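Local coordinates for protein alpha-fucosidase (Bifidobacterium bifidum, PDB 2EAB) that acts as a 1,2-alpha-L-fucosidase, probably releasing terminal L-fucose from glycans, with this chain forming the catalytic portion of a larger calcium-binding protein, at residues W19-Q24 against V349-L354; E128-Q133 against D407-N412; V207-N212 against S244-V249; R838-K843 against G889-I894. All blocks are in the same frame, centred on the assembly; numbering follows the deposited sequence.

Contact 1: residues W19-Q24 against V349-L354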
loop_
_atom_site.group_PDB
_atom_site.type_symbol
_atom_site.label_atom_id
_atom_site.label_comp_id
_atom_site.label_asym_id
_atom_site.label_seq_id
_atom_site.Cartn_x
_atom_site.Cartn_y
_atom_site.Cartn_z
ATOM N N TRP A 19 -20.801 -7.974 -3.531
ATOM C CA TRP A 19 -20.278 -9.027 -4.396
ATOM C C TRP A 19 -19.638 -8.490 -5.664
ATOM O O TRP A 19 -20.174 -7.593 -6.313
ATOM C CB TRP A 19 -21.417 -9.929 -4.868
ATOM C CG TRP A 19 -21.964 -10.916 -3.902
ATOM C CD1 TRP A 19 -21.779 -10.961 -2.551
ATOM C CD2 TRP A 19 -22.845 -11.993 -4.225
ATOM N NE1 TRP A 19 -22.474 -12.021 -2.013
ATOM C CE2 TRP A 19 -23.140 -12.668 -3.022
ATOM C CE3 TRP A 19 -23.404 -12.460 -5.423
ATOM C CZ2 TRP A 19 -23.976 -13.788 -2.980
ATOM C CZ3 TRP A 19 -24.235 -13.572 -5.381
ATOM C CH2 TRP A 19 -24.509 -14.225 -4.168
ATOM N N LEU A 20 -18.500 -9.074 -6.026
ATOM C CA LEU A 20 -18.090 -9.129 -7.428
ATOM C C LEU A 20 -18.630 -10.463 -7.924
ATOM O O LEU A 20 -18.469 -11.473 -7.251
ATOM C CB LEU A 20 -16.571 -9.129 -7.580
ATOM C CG LEU A 20 -15.771 -7.848 -7.346
ATOM C CD1 LEU A 20 -15.725 -7.480 -5.891
ATOM C CD2 LEU A 20 -14.356 -8.017 -7.880
ATOM N N TRP A 21 -19.288 -10.473 -9.078
ATOM C CA TRP A 21 -19.876 -11.717 -9.571
ATOM C C TRP A 21 -19.898 -11.827 -11.094
ATOM O O TRP A 21 -19.891 -10.824 -11.803
ATOM C CB TRP A 21 -21.254 -11.962 -8.949
ATOM C CG TRP A 21 -22.301 -10.986 -9.352
ATOM C CD1 TRP A 21 -22.462 -9.709 -8.891
ATOM C CD2 TRP A 21 -23.357 -11.214 -10.291
ATOM N NE1 TRP A 21 -23.552 -9.125 -9.495
ATOM C CE2 TRP A 21 -24.120 -10.028 -10.356
ATOM C CE3 TRP A 21 -23.731 -12.306 -11.087
ATOM C CZ2 TRP A 21 -25.241 -9.903 -11.186
ATOM C CZ3 TRP A 21 -24.847 -12.179 -11.912
ATOM C CH2 TRP A 21 -25.585 -10.987 -11.955
ATOM N N TYR A 22 -19.890 -13.072 -11.572
ATOM C CA TYR A 22 -19.685 -13.388 -12.986
ATOM C C TYR A 22 -20.506 -14.601 -13.370
ATOM O O TYR A 22 -20.654 -15.528 -12.581
ATOM C CB TYR A 22 -18.193 -13.650 -13.277
ATOM C CG TYR A 22 -17.320 -12.531 -12.763
ATOM C CD1 TYR A 22 -16.910 -11.499 -13.597
ATOM C CD2 TYR A 22 -16.958 -12.477 -11.415
ATOM C CE1 TYR A 22 -16.141 -10.453 -13.108
ATOM C CE2 TYR A 22 -16.207 -11.433 -10.916
ATOM C CZ TYR A 22 -15.799 -10.431 -11.767
ATOM O OH TYR A 22 -15.057 -9.394 -11.260
ATOM N N LYS A 23 -21.017 -14.581 -14.596
ATOM C CA LYS A 23 -21.880 -15.643 -15.104
ATOM C C LYS A 23 -21.108 -16.719 -15.875
ATOM O O LYS A 23 -21.710 -17.588 -16.511
ATOM C CB LYS A 23 -22.979 -15.049 -15.991
ATOM C CG LYS A 23 -23.925 -14.105 -15.261
ATOM C CD LYS A 23 -25.101 -13.717 -16.143
ATOM C CE LYS A 23 -26.113 -12.873 -15.383
ATOM N NZ LYS A 23 -27.379 -12.707 -16.156
ATOM N N GLN A 24 -19.779 -16.670 -15.811
ATOM C CA GLN A 24 -18.942 -17.652 -16.501
ATOM C C GLN A 24 -17.583 -17.784 -15.807
ATOM O O GLN A 24 -17.162 -16.857 -15.102
ATOM C CB GLN A 24 -18.784 -17.285 -17.985
ATOM C CG GLN A 24 -17.891 -16.077 -18.268
ATOM C CD GLN A 24 -18.487 -14.755 -17.811
ATOM O OE1 GLN A 24 -19.648 -14.448 -18.094
ATOM N NE2 GLN A 24 -17.681 -13.956 -17.117
ATOM N N VAL A 349 -26.492 -6.480 -12.729
ATOM C CA VAL A 349 -25.554 -6.855 -13.782
ATOM C C VAL A 349 -24.270 -7.418 -13.182
ATOM O O VAL A 349 -23.810 -6.964 -12.124
ATOM C CB VAL A 349 -25.238 -5.664 -14.727
ATOM C CG1 VAL A 349 -26.450 -5.344 -15.604
ATOM C CG2 VAL A 349 -24.798 -4.429 -13.933
ATOM N N ALA A 350 -23.707 -8.417 -13.856
ATOM C CA ALA A 350 -22.431 -9.005 -13.454
ATOM C C ALA A 350 -21.318 -7.960 -13.516
ATOM O O ALA A 350 -21.396 -6.996 -14.272
ATOM C CB ALA A 350 -22.100 -10.200 -14.327
ATOM N N THR A 351 -20.276 -8.179 -12.722
ATOM C CA THR A 351 -19.224 -7.185 -12.530
ATOM C C THR A 351 -18.445 -6.898 -13.816
ATOM O O THR A 351 -18.081 -5.755 -14.079
ATOM C CB THR A 351 -18.304 -7.597 -11.366
ATOM O OG1 THR A 351 -19.108 -7.801 -10.198
ATOM C CG2 THR A 351 -17.255 -6.524 -11.072
ATOM N N ASP A 352 -18.208 -7.931 -14.621
ATOM C CA ASP A 352 -17.585 -7.728 -15.926
ATOM C C ASP A 352 -18.489 -6.930 -16.880
ATOM O O ASP A 352 -18.021 -6.030 -17.579
ATOM C CB ASP A 352 -17.084 -9.042 -16.555
ATOM C CG ASP A 352 -18.146 -10.145 -16.623
ATOM O OD1 ASP A 352 -19.256 -10.013 -16.058
ATOM O OD2 ASP A 352 -17.830 -11.185 -17.243
ATOM N N ALA A 353 -19.780 -7.260 -16.891
ATOM C CA ALA A 353 -20.763 -6.512 -17.681
ATOM C C ALA A 353 -20.864 -5.060 -17.213
ATOM O O ALA A 353 -20.980 -4.139 -18.029
ATOM C CB ALA A 353 -22.127 -7.187 -17.623
ATOM N N LEU A 354 -20.808 -4.876 -15.894
ATOM C CA LEU A 354 -20.844 -3.551 -15.282
ATOM C C LEU A 354 -19.652 -2.705 -15.718
ATOM O O LEU A 354 -19.811 -1.551 -16.100
ATOM C CB LEU A 354 -20.885 -3.670 -13.756
ATOM C CG LEU A 354 -20.914 -2.384 -12.926
ATOM C CD1 LEU A 354 -22.214 -1.629 -13.141
ATOM C CD2 LEU A 354 -20.732 -2.715 -11.460
HETATM O O HOH W 1 -24.618 -6.446 -9.507
HETATM O O HOH W 2 -20.744 -12.383 -16.482
#
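The indole of W21 lies flat over the backbone of A350, whose CA sits 3.7 Å from the centroid of the six-membered ring, in a CH-pi contact close to the ring normal. A chi1 of 67° sets W21 CG between its own N and carbonyl carbon; the ring lies across V349 and A350, with W21 CZ2 3.3 Å from V349 C. At the ring edge, in its plane, W21 NE1 donates to a water that also lies 2.8 Å from V349 O. Two further bonds join W21 and T351 reciprocally: W21 N gives its hydrogen to T351 OG1 at 2.9 Å, and T351 N gives its own to W21 O at 2.8 Å. An alanine here would probably open a gap over A350 and leave the water at the ring edge without its NE1 donor.

Y22 turns its ring edge to D352, with Y22 CD1 3.5 Å from D352 CG and the carboxylate plane 70° from the ring, while its OH, bonded to A755 O, lies against T351 CG2. Q24 and D352 meet tip to tip: Q24 NE2 reaches D352 OD2 on the syn side at 2.8 Å, in a bent bond of 139°. A second water accepts from K23 N and donates to Q24 OE1 and D352 OD1.

L20 and Y22 pair through their backbones with strand 156-161, whereas W21 bonds in the other direction; an edge strand of the N-terminal domain's nine-stranded antiparallel sheet is thus joined to the first turn of helix 351-360, with A350 at the N-cap position, in the family 95 catalytic region.

Contact 2: residues E128-Q133 against D407-N412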
loop_
_atom_site.group_PDB
_atom_site.type_symbol
_atom_site.label_atom_id
_atom_site.label_comp_id
_atom_site.label_asym_id
_atom_site.label_seq_id
_atom_site.Cartn_x
_atom_site.Cartn_y
_atom_site.Cartn_z
ATOM N N GLU A 128 24.009 -5.679 -7.847
ATOM C CA GLU A 128 24.251 -6.198 -9.196
ATOM C C GLU A 128 23.818 -7.638 -9.422
ATOM O O GLU A 128 23.587 -8.031 -10.566
ATOM C CB GLU A 128 25.719 -6.043 -9.592
ATOM C CG GLU A 128 26.281 -4.633 -9.432
ATOM C CD GLU A 128 26.792 -4.333 -8.025
ATOM O OE1 GLU A 128 26.754 -5.229 -7.152
ATOM O OE2 GLU A 128 27.246 -3.191 -7.795
ATOM N N ASN A 129 23.715 -8.418 -8.350
ATOM C CA ASN A 129 23.454 -9.852 -8.462
ATOM C C ASN A 129 21.968 -10.152 -8.311
ATOM O O ASN A 129 21.425 -10.093 -7.203
ATOM C CB ASN A 129 24.281 -10.628 -7.429
ATOM C CG ASN A 129 24.194 -12.147 -7.618
ATOM O OD1 ASN A 129 23.264 -12.654 -8.240
ATOM N ND2 ASN A 129 25.164 -12.875 -7.069
ATOM N N ALA A 130 21.313 -10.461 -9.428
ATOM C CA ALA A 130 19.868 -10.690 -9.439
ATOM C C ALA A 130 19.433 -11.906 -8.617
ATOM O O ALA A 130 18.290 -11.959 -8.162
ATOM C CB ALA A 130 19.354 -10.798 -10.865
ATOM N N ALA A 131 20.334 -12.876 -8.445
ATOM C CA ALA A 131 20.072 -14.043 -7.601
ATOM C C ALA A 131 20.083 -13.681 -6.120
ATOM O O ALA A 131 19.375 -14.295 -5.325
ATOM C CB ALA A 131 21.079 -15.143 -7.883
ATOM N N GLU A 132 20.910 -12.706 -5.751
ATOM C CA GLU A 132 20.919 -12.187 -4.378
ATOM C C GLU A 132 19.697 -11.327 -4.104
ATOM O O GLU A 132 19.127 -11.370 -3.013
ATOM C CB GLU A 132 22.164 -11.350 -4.115
ATOM C CG GLU A 132 23.453 -12.124 -3.932
ATOM C CD GLU A 132 24.588 -11.233 -3.474
ATOM O OE1 GLU A 132 24.486 -9.996 -3.631
ATOM O OE2 GLU A 132 25.581 -11.770 -2.943
ATOM N N GLN A 133 19.307 -10.521 -5.083
ATOM C CA GLN A 133 18.135 -9.681 -4.913
ATOM C C GLN A 133 16.902 -10.558 -4.732
ATOM O O GLN A 133 16.133 -10.377 -3.789
ATOM C CB GLN A 133 17.955 -8.765 -6.113
ATOM C CG GLN A 133 16.808 -7.786 -5.923
ATOM C CD GLN A 133 16.773 -6.682 -6.959
ATOM O OE1 GLN A 133 17.664 -6.562 -7.812
ATOM N NE2 GLN A 133 15.740 -5.851 -6.877
ATOM N N ASP A 407 13.590 -17.555 -10.395
ATOM C CA ASP A 407 14.567 -17.417 -9.312
ATOM C C ASP A 407 15.050 -15.991 -9.080
ATOM O O ASP A 407 15.246 -15.581 -7.935
ATOM C CB ASP A 407 15.798 -18.291 -9.575
ATOM C CG ASP A 407 15.609 -19.737 -9.168
ATOM O OD1 ASP A 407 14.477 -20.155 -8.825
ATOM O OD2 ASP A 407 16.622 -20.471 -9.228
ATOM N N ASN A 408 15.275 -15.246 -10.156
ATOM C CA ASN A 408 16.037 -14.005 -10.068
ATOM C C ASN A 408 15.189 -12.751 -10.219
ATOM O O ASN A 408 14.125 -12.777 -10.852
ATOM C CB ASN A 408 17.149 -13.992 -11.122
ATOM C CG ASN A 408 18.251 -15.014 -10.851
ATOM O OD1 ASN A 408 18.275 -15.678 -9.822
ATOM N ND2 ASN A 408 19.202 -15.102 -11.773
ATOM N N ALA A 409 15.686 -11.652 -9.655
ATOM C CA ALA A 409 15.075 -10.344 -9.833
ATOM C C ALA A 409 14.999 -9.968 -11.306
ATOM O O ALA A 409 15.812 -10.428 -12.125
ATOM C CB ALA A 409 15.860 -9.299 -9.077
ATOM N N HIS A 410 14.021 -9.121 -11.629
ATOM C CA HIS A 410 13.824 -8.612 -12.985
ATOM C C HIS A 410 13.749 -9.782 -13.980
ATOM O O HIS A 410 14.291 -9.714 -15.091
ATOM C CB HIS A 410 14.937 -7.610 -13.360
ATOM C CG HIS A 410 15.259 -6.605 -12.285
ATOM N ND1 HIS A 410 14.454 -5.523 -12.003
ATOM C CD2 HIS A 410 16.313 -6.514 -11.438
ATOM C CE1 HIS A 410 14.990 -4.815 -11.025
ATOM N NE2 HIS A 410 16.120 -5.395 -10.664
ATOM N N GLY A 411 13.068 -10.846 -13.556
ATOM C CA GLY A 411 12.959 -12.087 -14.319
ATOM C C GLY A 411 11.548 -12.331 -14.821
ATOM O O GLY A 411 11.043 -11.574 -15.651
ATOM N N ASN A 412 10.914 -13.383 -14.320
ATOM C CA ASN A 412 9.585 -13.789 -14.795
ATOM C C ASN A 412 8.422 -13.008 -14.183
ATOM O O ASN A 412 7.286 -13.116 -14.651
ATOM C CB ASN A 412 9.352 -15.279 -14.533
ATOM C CG ASN A 412 10.273 -16.173 -15.332
ATOM O OD1 ASN A 412 10.799 -15.782 -16.381
ATOM N ND2 ASN A 412 10.476 -17.387 -14.837
#
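A130 O, in the short helix 130-133, accepts an almost straight bond from A409 N (3.0 Å, 173°), the donor standing 39° out of the carbonyl plane, and the backbones come close enough to put A131 CA 4.7 Å from N408 CA. N408 CA also lies near A130 O, as a longer CA-H...O contact. The methyl of A130 points into the loop, where A130 CB touches N408 CB at 3.9 Å and A409 O at a similar distance. N408 extends to A131, its OD1 resting 3.3 Å from A131 CA and against the A131 methyl.

The helix is a single turn with an asparagine N-cap: N129 OD1 accepts from A131 N at 2.9 Å and, weakly, from E132 N. It belongs to the family 65-type N-terminal region, and the loop ahead of strand 419-420 that meets it belongs to the catalytic region, so the contact bridges the two.

One turn along, Q133 packs on A409. With CG anti to the backbone N (chi1 -175°) and the chain extended beyond it, the aliphatic part and the amide both press on the A409 methyl, Q133 CD lying 3.5 Å from A409 CB. The imidazole of H410 crosses the end of Q133 at about a right angle. Q133 NE2 is bonded to E486 OE1 and the side chain touches W492, while D407 O takes a bond from T81 OG1.

Contact 3: residues V207-N212 against S244-V249; sequences VSMPTN and SQIKVV
V207 and I246 meet tip to tip, V207 CG2 lying 3.7 Å from I246 CD1, and V248 and M209 extend this apolar contact. V207 CG1, placed by a chi1 of 54° between the backbone N and carbonyl carbon, passes V248 CG2 at 4.1 Å, the two side chains running antiparallel past one another. M209 crosses I246 obliquely: its CB is 3.9 Å from I246 CD1, and its SD is 3.7 Å from the same methyl and equally close to I246 CG1. The ethyl arm of I246 is therefore held between a valine branch and the thioether.

Sulfur contacts carry M209 further. With CG anti to the backbone N (chi1 -163°) and the remaining chain extended, the side chain spans the gap to the facing strand, bringing M209 SD 3.4 Å from S244 OG and M209 CE 3.7 Å from S244 CB. The sulfur thus meets a hydroxyl as well as hydrocarbon.

Polar linkage is left to water, for no direct hydrogen bond crosses between the segments. One water donates to M209 O at 3.0 Å and is bonded to S244 OG, so that a main-chain oxygen and a buried hydroxyl share a mediator.

M209 CA and I246 CA are 8.1 Å apart, too far for backbone pairing and consistent with two sheets facing each other in the N-terminal beta-sandwich. Strand 203-208 belongs to the seven-stranded sheet; V207 in it and M209 just beyond it touch L144 and I142 of strand 140-145. Strand 241-250 belongs to the nine-stranded sheet, paired with strand 228-235, and turns Q245 and K247 to helix 297-314 on its other face.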
loop_
_atom_site.group_PDB
_atom_site.type_symbol
_atom_site.label_atom_id
_atom_site.label_comp_id
_atom_site.label_asym_id
_atom_site.label_seq_id
_atom_site.Cartn_x
_atom_site.Cartn_y
_atom_site.Cartn_z
ATOM N N VAL A 207 -7.563 -34.097 -6.085
ATOM C CA VAL A 207 -6.921 -32.882 -5.580
ATOM C C VAL A 207 -5.404 -33.002 -5.637
ATOM O O VAL A 207 -4.825 -33.988 -5.178
ATOM C CB VAL A 207 -7.425 -32.466 -4.162
ATOM C CG1 VAL A 207 -7.301 -33.597 -3.168
ATOM C CG2 VAL A 207 -6.680 -31.231 -3.657
ATOM N N SER A 208 -4.777 -31.992 -6.232
ATOM C CA SER A 208 -3.326 -31.903 -6.300
ATOM C C SER A 208 -2.888 -30.483 -5.961
ATOM O O SER A 208 -3.694 -29.549 -5.989
ATOM C CB SER A 208 -2.823 -32.315 -7.686
ATOM O OG SER A 208 -3.371 -31.497 -8.702
ATOM N N MET A 209 -1.612 -30.322 -5.623
ATOM C CA MET A 209 -1.085 -29.000 -5.296
ATOM C C MET A 209 0.329 -28.811 -5.852
ATOM O O MET A 209 1.293 -28.684 -5.088
ATOM C CB MET A 209 -1.138 -28.757 -3.785
ATOM C CG MET A 209 -1.010 -27.290 -3.385
ATOM S SD MET A 209 -1.258 -27.083 -1.617
ATOM C CE MET A 209 -0.945 -25.339 -1.430
ATOM N N PRO A 210 0.456 -28.786 -7.192
ATOM C CA PRO A 210 1.769 -28.631 -7.806
ATOM C C PRO A 210 2.368 -27.258 -7.538
ATOM O O PRO A 210 1.678 -26.237 -7.627
ATOM C CB PRO A 210 1.482 -28.794 -9.301
ATOM C CG PRO A 210 0.051 -28.394 -9.451
ATOM C CD PRO A 210 -0.608 -28.902 -8.211
ATOM N N THR A 211 3.648 -27.245 -7.201
ATOM C CA THR A 211 4.394 -26.002 -7.107
ATOM C C THR A 211 4.653 -25.460 -8.510
ATOM O O THR A 211 4.666 -26.216 -9.491
ATOM C CB THR A 211 5.720 -26.209 -6.371
ATOM O OG1 THR A 211 6.329 -27.414 -6.851
ATOM C CG2 THR A 211 5.494 -26.304 -4.861
ATOM N N ASN A 212 4.847 -24.147 -8.604
ATOM C CA ASN A 212 5.163 -23.519 -9.872
ATOM C C ASN A 212 6.420 -24.169 -10.434
ATOM O O ASN A 212 7.400 -24.356 -9.716
ATOM C CB ASN A 212 5.365 -22.020 -9.667
ATOM C CG ASN A 212 5.491 -21.264 -10.963
ATOM O OD1 ASN A 212 6.412 -21.509 -11.748
ATOM N ND2 ASN A 212 4.580 -20.320 -11.195
ATOM N N SER A 244 3.583 -27.379 2.160
ATOM C CA SER A 244 2.143 -27.180 2.094
ATOM C C SER A 244 1.427 -28.512 2.262
ATOM O O SER A 244 1.936 -29.565 1.853
ATOM C CB SER A 244 1.734 -26.508 0.784
ATOM O OG SER A 244 1.896 -27.378 -0.324
ATOM N N GLN A 245 0.250 -28.459 2.878
ATOM C CA GLN A 245 -0.539 -29.657 3.151
ATOM C C GLN A 245 -2.012 -29.417 2.907
ATOM O O GLN A 245 -2.534 -28.342 3.222
ATOM C CB GLN A 245 -0.315 -30.138 4.585
ATOM C CG GLN A 245 1.099 -30.640 4.828
ATOM C CD GLN A 245 1.370 -31.041 6.254
ATOM O OE1 GLN A 245 0.531 -31.649 6.924
ATOM N NE2 GLN A 245 2.567 -30.717 6.727
ATOM N N ILE A 246 -2.664 -30.425 2.328
ATOM C CA ILE A 246 -4.107 -30.428 2.133
ATOM C C ILE A 246 -4.676 -31.641 2.854
ATOM O O ILE A 246 -4.346 -32.786 2.525
ATOM C CB ILE A 246 -4.518 -30.477 0.637
ATOM C CG1 ILE A 246 -3.879 -29.316 -0.143
ATOM C CG2 ILE A 246 -6.051 -30.504 0.505
ATOM C CD1 ILE A 246 -4.298 -29.213 -1.605
ATOM N N LYS A 247 -5.511 -31.373 3.851
ATOM C CA LYS A 247 -6.205 -32.412 4.601
ATOM C C LYS A 247 -7.642 -32.488 4.097
ATOM O O LYS A 247 -8.372 -31.496 4.131
ATOM C CB LYS A 247 -6.161 -32.087 6.097
ATOM C CG LYS A 247 -6.784 -33.139 7.003
ATOM C CD LYS A 247 -6.750 -32.680 8.447
ATOM C CE LYS A 247 -7.285 -33.744 9.395
ATOM N NZ LYS A 247 -6.412 -34.948 9.463
ATOM N N VAL A 248 -8.037 -33.672 3.627
ATOM C CA VAL A 248 -9.355 -33.878 3.029
ATOM C C VAL A 248 -10.280 -34.571 4.030
ATOM O O VAL A 248 -10.012 -35.699 4.457
ATOM C CB VAL A 248 -9.255 -34.707 1.720
ATOM C CG1 VAL A 248 -10.620 -34.862 1.074
ATOM C CG2 VAL A 248 -8.284 -34.055 0.744
ATOM N N VAL A 249 -11.358 -33.886 4.405
ATOM C CA VAL A 249 -12.297 -34.406 5.401
ATOM C C VAL A 249 -13.673 -34.659 4.780
ATOM O O VAL A 249 -14.380 -33.722 4.402
ATOM C CB VAL A 249 -12.417 -33.464 6.634
ATOM C CG1 VAL A 249 -13.286 -34.097 7.721
ATOM C CG2 VAL A 249 -11.040 -33.127 7.193
HETATM O O HOH W 3 2.506 -26.996 -2.967
#

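Contact 4: residues R838-K843 against G889-I894; sequences RLTSNK and GTTYTI
T840 OG1 and T891 OG1 are 2.7 Å apart in a hydrogen bond in which either hydroxyl could be the donor. Both have OG1 anti to the carbonyl carbon (chi1 -54° in T840), which brings the hydroxyls together across a non-hydrogen-bonded pair whose CA atoms are 4.0 Å apart; T840 CG2 also packs on T891 OG1 at 3.4 Å. An alanine here, lacking both OG1 and CG2, would probably leave the T891 hydroxyl without this partner and a gap beside it.

On the same face, T891 CG2 lies over one face of the R838 guanidinium, 3.6 Å from R838 NH2. R838, bent at chi3, and T893 extend in the same direction next to each other.

Strands 833-841 and 890-896 are antiparallel neighbours in a seven-stranded antiparallel sheet built mostly from the C-terminal region. L839 and Y892 form the hydrogen-bonded pair, L839 N to Y892 O and Y892 N to L839 O, each 2.8 Å long. Further along, S841 N donates to T890 O, and G889 N to S841 O at 2.8 Å. G889 has a positive phi of 101°, where a side chain would collide with the carbonyl oxygen of the preceding residue.

The opposite face bears L839, S841 and Y892. The Y892 ring turns its edge to L839 O and to S841 CB, the latter 4.2 Å from Y892 CE2, and carries T890 CG2 over one face, 3.5 Å above the plane and nearer the ring's border than its centre. Its OH is bonded to T887 N and S841 OG to T886 OG1, while L839 packs on A847 and V849 of strand 847-851.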
loop_
_atom_site.group_PDB
_atom_site.type_symbol
_atom_site.label_atom_id
_atom_site.label_comp_id
_atom_site.label_asym_id
_atom_site.label_seq_id
_atom_site.Cartn_x
_atom_site.Cartn_y
_atom_site.Cartn_z
ATOM N N ARG A 838 -21.431 13.009 12.128
ATOM C CA ARG A 838 -21.309 12.275 13.379
ATOM C C ARG A 838 -19.828 12.092 13.666
ATOM O O ARG A 838 -19.110 11.446 12.895
ATOM C CB ARG A 838 -22.039 10.934 13.297
ATOM C CG ARG A 838 -23.548 11.087 13.109
ATOM C CD ARG A 838 -24.286 9.752 13.127
ATOM N NE ARG A 838 -24.062 9.002 14.364
ATOM C CZ ARG A 838 -24.745 9.166 15.496
ATOM N NH1 ARG A 838 -25.717 10.067 15.580
ATOM N NH2 ARG A 838 -24.447 8.422 16.554
ATOM N N LEU A 839 -19.373 12.689 14.764
ATOM C CA LEU A 839 -17.963 12.702 15.116
ATOM C C LEU A 839 -17.774 11.955 16.427
ATOM O O LEU A 839 -18.173 12.448 17.489
ATOM C CB LEU A 839 -17.466 14.147 15.239
ATOM C CG LEU A 839 -15.963 14.329 15.458
ATOM C CD1 LEU A 839 -15.208 14.185 14.139
ATOM C CD2 LEU A 839 -15.676 15.681 16.102
ATOM N N THR A 840 -17.193 10.763 16.353
ATOM C CA THR A 840 -16.922 9.989 17.552
ATOM C C THR A 840 -15.496 10.271 17.992
ATOM O O THR A 840 -14.541 9.968 17.268
ATOM C CB THR A 840 -17.087 8.481 17.305
ATOM O OG1 THR A 840 -18.383 8.224 16.749
ATOM C CG2 THR A 840 -16.924 7.709 18.608
ATOM N N SER A 841 -15.341 10.866 19.169
ATOM C CA SER A 841 -14.010 11.120 19.693
ATOM C C SER A 841 -13.505 9.870 20.393
ATOM O O SER A 841 -14.057 9.458 21.411
ATOM C CB SER A 841 -14.030 12.278 20.679
ATOM O OG SER A 841 -12.720 12.518 21.154
ATOM N N ASN A 842 -12.463 9.253 19.843
ATOM C CA ASN A 842 -11.942 8.013 20.417
ATOM C C ASN A 842 -10.873 8.235 21.486
ATOM O O ASN A 842 -10.606 7.342 22.304
ATOM C CB ASN A 842 -11.431 7.078 19.319
ATOM C CG ASN A 842 -12.493 6.770 18.281
ATOM O OD1 ASN A 842 -12.258 6.878 17.072
ATOM N ND2 ASN A 842 -13.674 6.398 18.746
ATOM N N LYS A 843 -10.279 9.428 21.494
ATOM C CA LYS A 843 -9.201 9.740 22.430
ATOM C C LYS A 843 -9.423 11.006 23.261
ATOM O O LYS A 843 -8.581 11.349 24.083
ATOM C CB LYS A 843 -7.852 9.808 21.702
ATOM C CG LYS A 843 -7.371 8.475 21.117
ATOM C CD LYS A 843 -7.002 7.443 22.180
ATOM C CE LYS A 843 -5.598 7.670 22.708
ATOM N NZ LYS A 843 -5.111 6.502 23.493
ATOM N N GLY A 889 -15.009 8.282 23.749
ATOM C CA GLY A 889 -16.186 7.417 23.790
ATOM C C GLY A 889 -17.478 8.101 23.383
ATOM O O GLY A 889 -18.491 7.435 23.162
ATOM N N THR A 890 -17.442 9.427 23.268
ATOM C CA THR A 890 -18.642 10.208 22.967
ATOM C C THR A 890 -18.746 10.553 21.480
ATOM O O THR A 890 -17.745 10.885 20.838
ATOM C CB THR A 890 -18.704 11.487 23.838
ATOM O OG1 THR A 890 -18.627 11.122 25.223
ATOM C CG2 THR A 890 -20.002 12.256 23.610
ATOM N N THR A 891 -19.958 10.441 20.943
ATOM C CA THR A 891 -20.263 10.857 19.582
ATOM C C THR A 891 -21.021 12.183 19.589
ATOM O O THR A 891 -22.017 12.356 20.305
ATOM C CB THR A 891 -21.053 9.770 18.812
ATOM O OG1 THR A 891 -20.244 8.598 18.686
ATOM C CG2 THR A 891 -21.435 10.247 17.417
ATOM N N TYR A 892 -20.528 13.112 18.777
ATOM C CA TYR A 892 -21.094 14.450 18.648
ATOM C C TYR A 892 -21.790 14.563 17.311
ATOM O O TYR A 892 -21.262 14.118 16.286
ATOM C CB TYR A 892 -19.988 15.502 18.798
ATOM C CG TYR A 892 -19.289 15.347 20.120
ATOM C CD1 TYR A 892 -19.725 16.051 21.241
ATOM C CD2 TYR A 892 -18.239 14.445 20.272
ATOM C CE1 TYR A 892 -19.112 15.883 22.470
ATOM C CE2 TYR A 892 -17.624 14.266 21.497
ATOM C CZ TYR A 892 -18.062 14.991 22.591
ATOM O OH TYR A 892 -17.454 14.807 23.805
ATOM N N THR A 893 -22.988 15.133 17.330
ATOM C CA THR A 893 -23.781 15.270 16.125
ATOM C C THR A 893 -23.829 16.736 15.710
ATOM O O THR A 893 -24.174 17.612 16.513
ATOM C CB THR A 893 -25.200 14.689 16.321
ATOM O OG1 THR A 893 -25.101 13.335 16.782
ATOM C CG2 THR A 893 -25.984 14.709 15.022
ATOM N N ILE A 894 -23.467 16.990 14.456
ATOM C CA ILE A 894 -23.372 18.344 13.922
ATOM C C ILE A 894 -24.401 18.518 12.818
ATOM O O ILE A 894 -24.414 17.758 11.846
ATOM C CB ILE A 894 -21.948 18.646 13.397
ATOM C CG1 ILE A 894 -20.903 18.330 14.476
ATOM C CG2 ILE A 894 -21.841 20.095 12.946
ATOM C CD1 ILE A 894 -19.462 18.411 13.999
#

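How the contacts relate
Contacts 1 and 2 both tie the N-terminal domain to the catalytic region, at places whose centres are 38 Å apart, and their segments alternate along the chain. Contact 3 is internal to the N-terminal sandwich and is nested within the loops that both of them close. It shares the nine-stranded sheet with contact 1, 29 Å away between centres, and comes within about 7 Å of contact 2 at the nearest atoms. Contact 4 follows in series, in the C-terminal domain, across the centre of the chain from contact 2 at 51 Å between centres. None of the four includes a ligand of the bound calcium ion, held at G57, E77, S386 and L393.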